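Local atomic coordinates of porin (Rhodobacter capsulatus, PDB entry 2POR), a protein that forms trimeric channels in the outer membrane that let small hydrophilic solutes of up to about 0.6 kDa diffuse through passively. Residues Ala81-Leu86 / Ile102-Gly107; Gln148-Ala153 / Tyr167-Ser172; Asp180-Glu185 / Asp203-Arg208; Ala226-Ala231 / Asp253-Asp258. One frame throughout, in Å; residues are numbered along the deposited sequence.

Overall arrangement
Contact 1 lies near the middle of the chain, about 5 Å from its centre, and is buried. It joins two parts of the long loop that folds into the barrel. Contacts 2, 3 and 4 lie in the barrel wall, each between the strands of one hairpin of the antiparallel sheet, and are partly buried. Backbone bonds dominate there, with charged and polar side chains on both faces. Contact 1 instead uses a tyrosine hydroxyl, a carboxylate and a water. Its loop reaches the wall: Thr106 bonds Glu168 of contact 2, and Pro103 bonds Gln183 of contact 3. Contacts 3 and 4 also meet, through Gln183 and His229. Contact 4 has the most exposed residues.

Contact 1. Residues Ala81-Leu86 / Ile102-Gly107; sequences ALFGDL and IPYLTG
Ile102 and Tyr104 reach across to Gly84-Leu86 within the long loop between strands 68-73 and 118-125. This loop folds into the barrel, as the constriction loop of porins does. Ile102 has the largest share of the buried surface. Its backbone N-H bonds Asp85 OD1 at 2.9 Å and comes from above the carboxylate plane, 40° out of it. A water holds the same oxygen and donates also to Ile102 O, so OD1 accepts two bonds. The Asp85 side chain is about 4 Å from a calcium ion held by other residues. The Ile102 side chain runs on past the backbone of the other segment. CG1 lies 3.9 Å from Leu86 CG, where the two side chains cross at about a right angle. An extended chi2 of 178° puts CD1 at 3.3 Å from Gly84 O. Ile102 CG2 packs over one face of the Tyr104 ring, toward the rim. An inverse gamma turn centred on Pro103 links the two residues. Gly84 O lies in the plane of the Tyr104 ring, at its edge. Tyr104 OH donates to a lone pair of Gly84 O at 2.7 Å, and the same OH is 3.4 Å from Phe83 CB.

Contact 2. Residues Gln148-Ala153 / Tyr167-Ser172; sequences QEMAVA and YEKIDS
Met150 and Lys169 lie side by side and point the same way, with Met150 SD 3.6 Å from Lys169 CE. Lys169 CG sits between the backbone N and the carbonyl carbon (chi1 63°), and the chain bends at chi3. The ammonium group ends beside Asp171 of its own strand. There Lys169 NZ forms a salt bridge to the syn lone pair of Asp171 OD1 at 3.2 Å, with a weak second bond to OD2. An alanine at Lys169 would probably leave the Asp171 carboxylate without this charged mate and Met150 SD without its methylene neighbour. The two segments are parts of a beta hairpin in the 16-stranded porin barrel. Their strands run antiparallel, 4.7 Å apart, with Gln148, Met150 and Val152 forming hydrogen-bonded pairs with Asp171, Lys169 and Tyr167. Of these bonds, Lys169 N to Met150 O is 2.8 Å long and almost straight, 170° at the hydrogen. Glu149, Ala151, Glu168 and Ile170 share the other face. Here Ala151 CB packs against Glu168 CG at 3.8 Å. Glu149 and Glu168 reach the loop inside the barrel: Glu149 OE1 accepts from Gly107 N, Glu168 OE1 bonds Thr106 OG1, and Glu168 OE2 accepts from Leu105 N. Glu185 OE2 lies close to Glu168 OE2. Ala151 CA lies close to Tyr167 O, at 3.1 Å, in a CA-H...O contact.

Contact 3. Residues Asp180-Glu185 / Asp203-Arg208; sequences DMEQLE and DGELDR
This contact belongs to the beta hairpin of strands 181-192 and 195-207 in the barrel wall. Met181 buries the most surface. Its SD lies 4.0 Å from Leu206 CD2, and the two side chains cross obliquely. The sulfur also accepts a weak but straight bond from Asp207 N at 3.5 Å, 171° at the hydrogen. An alanine at Met181 would probably leave Asp207 N without this acceptor and open a gap beside Leu206 CD2. Asp207 is the N-cap of helix 208-214, with OD2 bonded to Phe210 N, and its OD1 accepts from Ala179 N. Further along, Glu182 pairs with Glu205 and Leu184 with Asp203 through backbone bonds. Between them Gly204 faces Gln183, with Gly204 CA 3.4 Å from Glu182 O. This close approach leaves no space for a CB on Gly204. A water donates to both Asp180 O and Glu205 OE2. Gln183 NE2 bonds the anti lone pair of Glu185 OE2 at 2.9 Å and also reaches Pro103 O of the inner loop. Its OE1 accepts from His229 NE2 on strand 226-240. Antiparallel pairing of strands that follow each other in the chain is the next-neighbour topology of the 16-stranded porin barrel.

Contact 4. Residues Ala226-Ala231 / Asp253-Asp258; sequences AVDHKA and DIDTID
The imidazole of His229 is carried by a CB that lies 4.0 Å from Ile254 CG1 and also touches Asp253 O. CG sits between the backbone N and the carbonyl carbon (chi1 64°), and the ring leads away to Leu206 and to Gln183, whose OE1 is bonded by NE2. Two other flat groups, the carboxylates of Asp228 and Asp255, come near each other on the opposite face, where Asp228 OD2 and Asp255 OD2 are 4.4 Å apart. Their like charges would probably repel. A water donates to Asp255 OD2 at 2.7 Å and accepts from Asp228 N. Lys230 and Asp253 lie side by side, pointing the same way, with Lys230 CG 3.9 Å from Asp253 CB. Their charged ends stay apart, with 6.1 Å between Lys230 NZ and Asp253 OD2. Val227 CG2 makes the apolar contact, with Ile254 CG2 at 3.5 Å. Separately, Val227 CG1 is in van der Waals contact with Thr256 OG1 at 3.5 Å. The Thr256 hydroxyl donates to Asp255 O. Backbone bonds join Lys230 to Asp253 in both directions, and Asp255 N donates to Asp228 O at 3.0 Å. After Ile254 the chain turns, and Ile257 and Asp258 both face Ile254 in a classic beta bulge. On the face that carries His229, Val227 and Ile254 pack on Ala211 of helix 208-214, and strand 226-240 bonds strand 195-207 on its other edge.

Contact 1. Residues Ala81-Leu86 / Ile102-Gly107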
loop_
_atom_site.group_PDB
_atom_site.type_symbol
_atom_site.label_atom_id
_atom_site.label_comp_id
_atom_site.label_asym_id
_atom_site.label_seq_id
_atom_site.Cartn_x
_atom_site.Cartn_y
_atom_site.Cartn_z
ATOM N N ALA A 81 -11.618 -23.961 -6.285
ATOM C CA ALA A 81 -10.217 -24.366 -6.485
ATOM C C ALA A 81 -10.164 -25.434 -7.600
ATOM O O ALA A 81 -9.289 -25.360 -8.473
ATOM C CB ALA A 81 -9.641 -24.955 -5.201
ATOM N N LEU A 82 -11.103 -26.383 -7.694
ATOM C CA LEU A 82 -11.091 -27.344 -8.789
ATOM C C LEU A 82 -11.853 -26.943 -10.026
ATOM O O LEU A 82 -11.372 -27.273 -11.111
ATOM C CB LEU A 82 -11.623 -28.709 -8.321
ATOM C CG LEU A 82 -10.932 -29.319 -7.112
ATOM C CD1 LEU A 82 -11.367 -30.750 -6.912
ATOM C CD2 LEU A 82 -9.443 -29.233 -7.303
ATOM N N PHE A 83 -12.986 -26.202 -10.023
ATOM C CA PHE A 83 -13.766 -25.993 -11.252
ATOM C C PHE A 83 -13.724 -24.606 -11.825
ATOM O O PHE A 83 -14.106 -24.446 -12.986
ATOM C CB PHE A 83 -15.262 -26.397 -11.040
ATOM C CG PHE A 83 -15.394 -27.755 -10.336
ATOM C CD1 PHE A 83 -14.750 -28.878 -10.844
ATOM C CD2 PHE A 83 -16.110 -27.861 -9.154
ATOM C CE1 PHE A 83 -14.826 -30.065 -10.161
ATOM C CE2 PHE A 83 -16.180 -29.052 -8.480
ATOM C CZ PHE A 83 -15.532 -30.150 -8.985
ATOM N N GLY A 84 -13.239 -23.597 -11.067
ATOM C CA GLY A 84 -13.141 -22.242 -11.582
ATOM C C GLY A 84 -14.462 -21.576 -11.976
ATOM O O GLY A 84 -15.540 -21.909 -11.474
ATOM N N ASP A 85 -14.374 -20.606 -12.875
ATOM C CA ASP A 85 -15.484 -19.778 -13.317
ATOM C C ASP A 85 -15.792 -19.970 -14.779
ATOM O O ASP A 85 -15.063 -20.661 -15.475
ATOM C CB ASP A 85 -15.164 -18.287 -13.059
ATOM C CG ASP A 85 -15.184 -17.995 -11.561
ATOM O OD1 ASP A 85 -16.011 -18.537 -10.834
ATOM O OD2 ASP A 85 -14.320 -17.264 -11.107
ATOM N N LEU A 86 -16.850 -19.351 -15.295
ATOM C CA LEU A 86 -17.230 -19.455 -16.688
ATOM C C LEU A 86 -16.412 -18.408 -17.426
ATOM O O LEU A 86 -15.669 -17.623 -16.798
ATOM C CB LEU A 86 -18.752 -19.216 -16.840
ATOM C CG LEU A 86 -19.697 -20.140 -16.085
ATOM C CD1 LEU A 86 -21.091 -19.760 -16.557
ATOM C CD2 LEU A 86 -19.468 -21.638 -16.355
ATOM N N ILE A 102 -18.939 -18.426 -11.061
ATOM C CA ILE A 102 -19.889 -19.419 -10.643
ATOM C C ILE A 102 -20.223 -19.107 -9.174
ATOM O O ILE A 102 -19.320 -18.710 -8.424
ATOM C CB ILE A 102 -19.237 -20.840 -10.871
ATOM C CG1 ILE A 102 -19.223 -21.158 -12.376
ATOM C CG2 ILE A 102 -19.980 -21.934 -10.092
ATOM C CD1 ILE A 102 -18.543 -22.537 -12.684
ATOM N N PRO A 103 -21.486 -19.285 -8.708
ATOM C CA PRO A 103 -21.920 -18.873 -7.374
ATOM C C PRO A 103 -21.557 -19.858 -6.295
ATOM O O PRO A 103 -22.422 -20.571 -5.769
ATOM C CB PRO A 103 -23.424 -18.653 -7.538
ATOM C CG PRO A 103 -23.821 -19.660 -8.594
ATOM C CD PRO A 103 -22.652 -19.616 -9.556
ATOM N N TYR A 104 -20.268 -19.941 -5.946
ATOM C CA TYR A 104 -19.887 -20.852 -4.893
ATOM C C TYR A 104 -20.318 -20.244 -3.566
ATOM O O TYR A 104 -20.301 -19.029 -3.382
ATOM C CB TYR A 104 -18.357 -21.099 -4.886
ATOM C CG TYR A 104 -17.908 -21.759 -6.196
ATOM C CD1 TYR A 104 -18.131 -23.104 -6.383
ATOM C CD2 TYR A 104 -17.277 -21.020 -7.191
ATOM C CE1 TYR A 104 -17.717 -23.695 -7.570
ATOM C CE2 TYR A 104 -16.862 -21.618 -8.373
ATOM C CZ TYR A 104 -17.097 -22.959 -8.536
ATOM O OH TYR A 104 -16.757 -23.606 -9.688
ATOM N N LEU A 105 -20.699 -21.132 -2.658
ATOM C CA LEU A 105 -21.137 -20.734 -1.339
ATOM C C LEU A 105 -19.991 -20.328 -0.423
ATOM O O LEU A 105 -20.179 -19.432 0.399
ATOM C CB LEU A 105 -21.965 -21.906 -0.698
ATOM C CG LEU A 105 -22.645 -21.725 0.711
ATOM C CD1 LEU A 105 -23.748 -20.672 0.597
ATOM C CD2 LEU A 105 -23.228 -23.038 1.197
ATOM N N THR A 106 -18.784 -20.944 -0.471
ATOM C CA THR A 106 -17.742 -20.656 0.518
ATOM C C THR A 106 -16.436 -20.169 -0.138
ATOM O O THR A 106 -16.344 -20.184 -1.377
ATOM C CB THR A 106 -17.470 -21.934 1.427
ATOM O OG1 THR A 106 -16.757 -22.897 0.635
ATOM C CG2 THR A 106 -18.779 -22.535 2.037
ATOM N N GLY A 107 -15.457 -19.744 0.685
ATOM C CA GLY A 107 -14.127 -19.322 0.257
ATOM C C GLY A 107 -14.265 -18.061 -0.534
ATOM O O GLY A 107 -15.341 -17.457 -0.607
HETATM O O HOH W 1 -16.665 -17.849 -8.346
#

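Contact 2. Residues Gln148-Ala153 / Tyr167-Ser172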
loop_
_atom_site.group_PDB
_atom_site.type_symbol
_atom_site.label_atom_id
_atom_site.label_comp_id
_atom_site.label_asym_id
_atom_site.label_seq_id
_atom_site.Cartn_x
_atom_site.Cartn_y
_atom_site.Cartn_z
ATOM N N GLN A 148 -18.982 -20.766 10.291
ATOM C CA GLN A 148 -17.793 -21.486 9.892
ATOM C C GLN A 148 -18.062 -22.124 8.564
ATOM O O GLN A 148 -19.111 -22.757 8.444
ATOM C CB GLN A 148 -17.521 -22.492 10.910
ATOM C CG GLN A 148 -16.287 -23.252 10.498
ATOM C CD GLN A 148 -15.804 -24.146 11.599
ATOM O OE1 GLN A 148 -14.613 -24.416 11.708
ATOM N NE2 GLN A 148 -16.636 -24.601 12.529
ATOM N N GLU A 149 -17.190 -21.997 7.559
ATOM C CA GLU A 149 -17.470 -22.585 6.261
ATOM C C GLU A 149 -16.569 -23.792 6.073
ATOM O O GLU A 149 -15.549 -23.889 6.779
ATOM C CB GLU A 149 -17.209 -21.614 5.141
ATOM C CG GLU A 149 -15.785 -21.045 5.142
ATOM C CD GLU A 149 -15.504 -19.971 4.120
ATOM O OE1 GLU A 149 -16.420 -19.537 3.413
ATOM O OE2 GLU A 149 -14.344 -19.552 4.047
ATOM N N MET A 150 -16.990 -24.684 5.186
ATOM C CA MET A 150 -16.228 -25.900 4.863
ATOM C C MET A 150 -16.662 -26.397 3.519
ATOM O O MET A 150 -17.822 -26.232 3.145
ATOM C CB MET A 150 -16.489 -27.085 5.753
ATOM C CG MET A 150 -16.018 -26.958 7.156
ATOM S SD MET A 150 -17.171 -27.870 8.203
ATOM C CE MET A 150 -16.143 -27.812 9.652
ATOM N N ALA A 151 -15.791 -27.055 2.758
ATOM C CA ALA A 151 -16.186 -27.620 1.478
ATOM C C ALA A 151 -15.192 -28.739 1.150
ATOM O O ALA A 151 -14.082 -28.819 1.735
ATOM C CB ALA A 151 -16.120 -26.596 0.372
ATOM N N VAL A 152 -15.657 -29.648 0.317
ATOM C CA VAL A 152 -14.841 -30.763 -0.146
ATOM C C VAL A 152 -15.217 -30.899 -1.630
ATOM O O VAL A 152 -16.357 -30.612 -2.029
ATOM C CB VAL A 152 -15.135 -32.110 0.696
ATOM C CG1 VAL A 152 -14.761 -31.914 2.159
ATOM C CG2 VAL A 152 -16.597 -32.507 0.588
ATOM N N ALA A 153 -14.284 -31.244 -2.529
ATOM C CA ALA A 153 -14.601 -31.436 -3.941
ATOM C C ALA A 153 -13.629 -32.471 -4.542
ATOM O O ALA A 153 -12.507 -32.629 -4.026
ATOM C CB ALA A 153 -14.464 -30.113 -4.689
ATOM N N TYR A 167 -19.164 -30.161 -2.413
ATOM C CA TYR A 167 -20.146 -29.980 -1.416
ATOM C C TYR A 167 -19.547 -28.949 -0.506
ATOM O O TYR A 167 -18.471 -29.079 0.076
ATOM C CB TYR A 167 -20.341 -31.275 -0.737
ATOM C CG TYR A 167 -21.289 -31.078 0.398
ATOM C CD1 TYR A 167 -22.643 -30.884 0.167
ATOM C CD2 TYR A 167 -20.745 -31.043 1.662
ATOM C CE1 TYR A 167 -23.458 -30.644 1.256
ATOM C CE2 TYR A 167 -21.554 -30.799 2.751
ATOM C CZ TYR A 167 -22.901 -30.601 2.532
ATOM O OH TYR A 167 -23.688 -30.338 3.634
ATOM N N GLU A 168 -20.391 -27.968 -0.280
ATOM C CA GLU A 168 -20.049 -26.821 0.529
ATOM C C GLU A 168 -21.074 -26.535 1.623
ATOM O O GLU A 168 -22.282 -26.691 1.398
ATOM C CB GLU A 168 -19.980 -25.609 -0.340
ATOM C CG GLU A 168 -19.196 -25.667 -1.651
ATOM C CD GLU A 168 -19.043 -24.285 -2.238
ATOM O OE1 GLU A 168 -18.201 -23.527 -1.773
ATOM O OE2 GLU A 168 -19.749 -23.937 -3.163
ATOM N N LYS A 169 -20.641 -26.094 2.785
ATOM C CA LYS A 169 -21.581 -25.691 3.813
ATOM C C LYS A 169 -21.102 -24.561 4.721
ATOM O O LYS A 169 -19.892 -24.322 4.880
ATOM C CB LYS A 169 -21.939 -26.896 4.636
ATOM C CG LYS A 169 -20.768 -27.455 5.351
ATOM C CD LYS A 169 -21.416 -28.423 6.266
ATOM C CE LYS A 169 -20.680 -28.261 7.577
ATOM N NZ LYS A 169 -21.463 -28.867 8.644
ATOM N N ILE A 170 -22.059 -23.772 5.264
ATOM C CA ILE A 170 -21.771 -22.713 6.244
ATOM C C ILE A 170 -22.625 -23.017 7.490
ATOM O O ILE A 170 -23.834 -23.187 7.401
ATOM C CB ILE A 170 -22.113 -21.271 5.714
ATOM C CG1 ILE A 170 -21.372 -20.920 4.412
ATOM C CG2 ILE A 170 -21.745 -20.285 6.833
ATOM C CD1 ILE A 170 -21.706 -19.547 3.838
ATOM N N ASP A 171 -22.008 -23.220 8.632
ATOM C CA ASP A 171 -22.647 -23.371 9.910
ATOM C C ASP A 171 -22.749 -22.043 10.605
ATOM O O ASP A 171 -21.762 -21.349 10.849
ATOM C CB ASP A 171 -21.879 -24.258 10.833
ATOM C CG ASP A 171 -21.791 -25.675 10.308
ATOM O OD1 ASP A 171 -22.674 -26.097 9.552
ATOM O OD2 ASP A 171 -20.817 -26.337 10.656
ATOM N N SER A 172 -23.995 -21.733 10.937
ATOM C CA SER A 172 -24.374 -20.502 11.593
ATOM C C SER A 172 -23.971 -20.540 13.043
ATOM O O SER A 172 -24.171 -21.571 13.678
ATOM C CB SER A 172 -25.870 -20.310 11.547
ATOM O OG SER A 172 -26.117 -19.078 12.198
#

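Contact 3. Residues Asp180-Glu185 / Asp203-Arg208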
loop_
_atom_site.group_PDB
_atom_site.type_symbol
_atom_site.label_atom_id
_atom_site.label_comp_id
_atom_site.label_asym_id
_atom_site.label_seq_id
_atom_site.Cartn_x
_atom_site.Cartn_y
_atom_site.Cartn_z
ATOM N N ASP A 180 -28.404 -22.280 8.811
ATOM C CA ASP A 180 -27.298 -23.000 8.175
ATOM C C ASP A 180 -27.502 -23.100 6.670
ATOM O O ASP A 180 -28.655 -23.169 6.207
ATOM C CB ASP A 180 -27.213 -24.398 8.688
ATOM C CG ASP A 180 -26.792 -24.533 10.122
ATOM O OD1 ASP A 180 -26.199 -23.611 10.667
ATOM O OD2 ASP A 180 -27.044 -25.595 10.685
ATOM N N MET A 181 -26.428 -23.155 5.871
ATOM C CA MET A 181 -26.579 -23.185 4.428
ATOM C C MET A 181 -25.754 -24.359 3.868
ATOM O O MET A 181 -24.797 -24.805 4.520
ATOM C CB MET A 181 -26.073 -21.876 3.820
ATOM C CG MET A 181 -26.653 -20.586 4.433
ATOM S SD MET A 181 -26.375 -19.074 3.512
ATOM C CE MET A 181 -25.602 -18.283 4.862
ATOM N N GLU A 182 -26.096 -24.903 2.709
ATOM C CA GLU A 182 -25.286 -25.927 2.080
ATOM C C GLU A 182 -25.558 -25.883 0.610
ATOM O O GLU A 182 -26.575 -25.314 0.181
ATOM C CB GLU A 182 -25.592 -27.305 2.578
ATOM C CG GLU A 182 -27.013 -27.731 2.347
ATOM C CD GLU A 182 -27.244 -29.223 2.540
ATOM O OE1 GLU A 182 -26.786 -29.794 3.538
ATOM O OE2 GLU A 182 -27.883 -29.800 1.655
ATOM N N GLN A 183 -24.634 -26.413 -0.204
ATOM C CA GLN A 183 -24.801 -26.432 -1.651
ATOM C C GLN A 183 -23.984 -27.608 -2.171
ATOM O O GLN A 183 -22.883 -27.858 -1.670
ATOM C CB GLN A 183 -24.291 -25.123 -2.237
ATOM C CG GLN A 183 -24.514 -24.961 -3.710
ATOM C CD GLN A 183 -24.121 -23.566 -4.107
ATOM O OE1 GLN A 183 -24.845 -22.651 -3.798
ATOM N NE2 GLN A 183 -23.043 -23.221 -4.786
ATOM N N LEU A 184 -24.559 -28.334 -3.107
ATOM C CA LEU A 184 -23.908 -29.450 -3.757
ATOM C C LEU A 184 -23.698 -29.037 -5.190
ATOM O O LEU A 184 -24.609 -28.448 -5.770
ATOM C CB LEU A 184 -24.779 -30.677 -3.744
ATOM C CG LEU A 184 -24.228 -31.896 -4.523
ATOM C CD1 LEU A 184 -23.251 -32.736 -3.671
ATOM C CD2 LEU A 184 -25.411 -32.728 -4.969
ATOM N N GLU A 185 -22.544 -29.298 -5.814
ATOM C CA GLU A 185 -22.300 -28.917 -7.202
ATOM C C GLU A 185 -21.841 -30.129 -8.039
ATOM O O GLU A 185 -21.139 -31.004 -7.506
ATOM C CB GLU A 185 -21.174 -27.890 -7.359
ATOM C CG GLU A 185 -21.316 -26.499 -6.760
ATOM C CD GLU A 185 -20.651 -26.263 -5.420
ATOM O OE1 GLU A 185 -19.721 -26.952 -5.024
ATOM O OE2 GLU A 185 -21.072 -25.347 -4.748
ATOM N N ASP A 203 -27.338 -27.057 -6.205
ATOM C CA ASP A 203 -28.605 -27.184 -5.542
ATOM C C ASP A 203 -28.369 -27.118 -4.041
ATOM O O ASP A 203 -27.394 -27.716 -3.548
ATOM C CB ASP A 203 -29.191 -28.529 -5.982
ATOM C CG ASP A 203 -30.574 -28.779 -5.453
ATOM O OD1 ASP A 203 -31.544 -28.282 -6.022
ATOM O OD2 ASP A 203 -30.670 -29.457 -4.445
ATOM N N GLY A 204 -29.207 -26.434 -3.251
ATOM C CA GLY A 204 -29.015 -26.480 -1.808
ATOM C C GLY A 204 -30.010 -25.593 -1.089
ATOM O O GLY A 204 -31.152 -25.415 -1.550
ATOM N N GLU A 205 -29.567 -25.004 0.013
ATOM C CA GLU A 205 -30.430 -24.070 0.706
ATOM C C GLU A 205 -29.617 -22.965 1.317
ATOM O O GLU A 205 -28.463 -23.146 1.702
ATOM C CB GLU A 205 -31.241 -24.755 1.793
ATOM C CG GLU A 205 -30.455 -25.354 2.918
ATOM C CD GLU A 205 -31.290 -26.190 3.885
ATOM O OE1 GLU A 205 -32.174 -26.923 3.426
ATOM O OE2 GLU A 205 -31.016 -26.108 5.093
ATOM N N LEU A 206 -30.257 -21.802 1.356
ATOM C CA LEU A 206 -29.653 -20.560 1.788
ATOM C C LEU A 206 -30.447 -19.953 2.939
ATOM O O LEU A 206 -31.628 -20.267 3.088
ATOM C CB LEU A 206 -29.650 -19.568 0.655
ATOM C CG LEU A 206 -28.835 -19.888 -0.590
ATOM C CD1 LEU A 206 -28.986 -18.749 -1.585
ATOM C CD2 LEU A 206 -27.371 -20.117 -0.185
ATOM N N ASP A 207 -29.836 -19.102 3.766
ATOM C CA ASP A 207 -30.539 -18.340 4.770
ATOM C C ASP A 207 -31.472 -17.413 3.992
ATOM O O ASP A 207 -31.089 -16.816 2.974
ATOM C CB ASP A 207 -29.559 -17.526 5.574
ATOM C CG ASP A 207 -30.251 -16.509 6.476
ATOM O OD1 ASP A 207 -30.853 -16.938 7.463
ATOM O OD2 ASP A 207 -30.195 -15.318 6.175
ATOM N N ARG A 208 -32.698 -17.245 4.508
ATOM C CA ARG A 208 -33.711 -16.395 3.891
ATOM C C ARG A 208 -33.243 -14.989 3.636
ATOM O O ARG A 208 -33.345 -14.495 2.511
ATOM C CB ARG A 208 -34.979 -16.291 4.772
ATOM C CG ARG A 208 -36.094 -15.381 4.205
ATOM C CD ARG A 208 -37.108 -15.047 5.315
ATOM N NE ARG A 208 -36.508 -14.195 6.331
ATOM C CZ ARG A 208 -36.530 -14.550 7.617
ATOM N NH1 ARG A 208 -37.107 -15.672 8.046
ATOM N NH2 ARG A 208 -35.914 -13.774 8.488
HETATM O O HOH W 2 -30.934 -24.603 7.632
#

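Contact 4. Residues Ala226-Ala231 / Asp253-Asp258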
loop_
_atom_site.group_PDB
_atom_site.type_symbol
_atom_site.label_atom_id
_atom_site.label_comp_id
_atom_site.label_asym_id
_atom_site.label_seq_id
_atom_site.Cartn_x
_atom_site.Cartn_y
_atom_site.Cartn_z
ATOM N N ALA A 226 -34.564 -21.244 6.279
ATOM C CA ALA A 226 -33.786 -21.543 5.077
ATOM C C ALA A 226 -34.682 -21.601 3.834
ATOM O O ALA A 226 -35.844 -21.983 3.977
ATOM C CB ALA A 226 -33.108 -22.868 5.250
ATOM N N VAL A 227 -34.264 -21.178 2.628
ATOM C CA VAL A 227 -35.012 -21.293 1.367
ATOM C C VAL A 227 -34.251 -22.229 0.422
ATOM O O VAL A 227 -33.020 -22.263 0.481
ATOM C CB VAL A 227 -35.191 -19.939 0.639
ATOM C CG1 VAL A 227 -36.301 -19.227 1.373
ATOM C CG2 VAL A 227 -33.915 -19.088 0.602
ATOM N N ASP A 228 -34.871 -23.014 -0.448
ATOM C CA ASP A 228 -34.143 -23.913 -1.345
ATOM C C ASP A 228 -33.721 -23.160 -2.550
ATOM O O ASP A 228 -34.426 -22.236 -2.960
ATOM C CB ASP A 228 -35.008 -25.085 -1.821
ATOM C CG ASP A 228 -35.429 -25.974 -0.645
ATOM O OD1 ASP A 228 -34.574 -26.386 0.149
ATOM O OD2 ASP A 228 -36.626 -26.225 -0.500
ATOM N N HIS A 229 -32.606 -23.514 -3.176
ATOM C CA HIS A 229 -32.184 -22.793 -4.372
ATOM C C HIS A 229 -31.533 -23.764 -5.343
ATOM O O HIS A 229 -31.111 -24.871 -4.967
ATOM C CB HIS A 229 -31.144 -21.671 -4.061
ATOM C CG HIS A 229 -29.789 -22.186 -3.508
ATOM N ND1 HIS A 229 -29.525 -22.880 -2.395
ATOM C CD2 HIS A 229 -28.560 -21.969 -4.127
ATOM C CE1 HIS A 229 -28.226 -23.084 -2.310
ATOM N NE2 HIS A 229 -27.669 -22.530 -3.355
ATOM N N LYS A 230 -31.498 -23.309 -6.581
ATOM C CA LYS A 230 -30.733 -24.008 -7.556
ATOM C C LYS A 230 -30.083 -22.996 -8.456
ATOM O O LYS A 230 -30.538 -21.863 -8.553
ATOM C CB LYS A 230 -31.626 -24.932 -8.320
ATOM C CG LYS A 230 -32.586 -24.419 -9.345
ATOM C CD LYS A 230 -33.492 -25.643 -9.626
ATOM C CE LYS A 230 -34.241 -26.110 -8.345
ATOM N NZ LYS A 230 -34.793 -27.457 -8.402
ATOM N N ALA A 231 -28.963 -23.374 -9.056
ATOM C CA ALA A 231 -28.219 -22.512 -9.957
ATOM C C ALA A 231 -27.608 -23.443 -11.010
ATOM O O ALA A 231 -27.258 -24.601 -10.719
ATOM C CB ALA A 231 -27.113 -21.818 -9.178
ATOM N N ASP A 253 -32.116 -19.538 -9.184
ATOM C CA ASP A 253 -33.527 -19.673 -8.885
ATOM C C ASP A 253 -33.714 -19.906 -7.384
ATOM O O ASP A 253 -33.447 -21.021 -6.902
ATOM C CB ASP A 253 -34.010 -20.845 -9.735
ATOM C CG ASP A 253 -35.506 -21.142 -9.795
ATOM O OD1 ASP A 253 -36.243 -20.640 -8.947
ATOM O OD2 ASP A 253 -35.926 -21.880 -10.699
ATOM N N ILE A 254 -34.167 -18.925 -6.593
ATOM C CA ILE A 254 -34.322 -19.143 -5.171
ATOM C C ILE A 254 -35.811 -19.134 -4.884
ATOM O O ILE A 254 -36.534 -18.154 -5.129
ATOM C CB ILE A 254 -33.676 -18.055 -4.340
ATOM C CG1 ILE A 254 -32.197 -17.875 -4.782
ATOM C CG2 ILE A 254 -33.784 -18.467 -2.866
ATOM C CD1 ILE A 254 -31.408 -16.758 -4.082
ATOM N N ASP A 255 -36.186 -20.279 -4.358
ATOM C CA ASP A 255 -37.552 -20.582 -4.004
ATOM C C ASP A 255 -38.066 -19.558 -2.991
ATOM O O ASP A 255 -37.400 -19.208 -2.011
ATOM C CB ASP A 255 -37.599 -21.980 -3.407
ATOM C CG ASP A 255 -39.004 -22.519 -3.130
ATOM O OD1 ASP A 255 -39.885 -22.376 -3.984
ATOM O OD2 ASP A 255 -39.215 -23.088 -2.060
ATOM N N THR A 256 -39.271 -19.094 -3.335
ATOM C CA THR A 256 -40.062 -18.109 -2.617
ATOM C C THR A 256 -39.458 -16.723 -2.788
ATOM O O THR A 256 -40.123 -15.779 -2.369
ATOM C CB THR A 256 -40.225 -18.364 -1.048
ATOM O OG1 THR A 256 -39.031 -18.013 -0.398
ATOM C CG2 THR A 256 -40.546 -19.802 -0.708
ATOM N N ILE A 257 -38.273 -16.470 -3.379
ATOM C CA ILE A 257 -37.744 -15.105 -3.489
ATOM C C ILE A 257 -37.852 -14.755 -4.941
ATOM O O ILE A 257 -38.801 -14.075 -5.311
ATOM C CB ILE A 257 -36.243 -14.968 -3.049
ATOM C CG1 ILE A 257 -36.039 -15.563 -1.656
ATOM C CG2 ILE A 257 -35.816 -13.510 -3.186
ATOM C CD1 ILE A 257 -36.944 -15.091 -0.534
ATOM N N ASP A 258 -36.966 -15.241 -5.811
ATOM C CA ASP A 258 -37.003 -14.867 -7.207
ATOM C C ASP A 258 -35.991 -15.743 -7.995
ATOM O O ASP A 258 -35.312 -16.574 -7.392
ATOM C CB ASP A 258 -36.647 -13.375 -7.336
ATOM C CG ASP A 258 -37.254 -12.677 -8.571
ATOM O OD1 ASP A 258 -37.934 -13.312 -9.407
ATOM O OD2 ASP A 258 -37.046 -11.466 -8.705
HETATM O O HOH W 3 -37.732 -22.973 0.177
#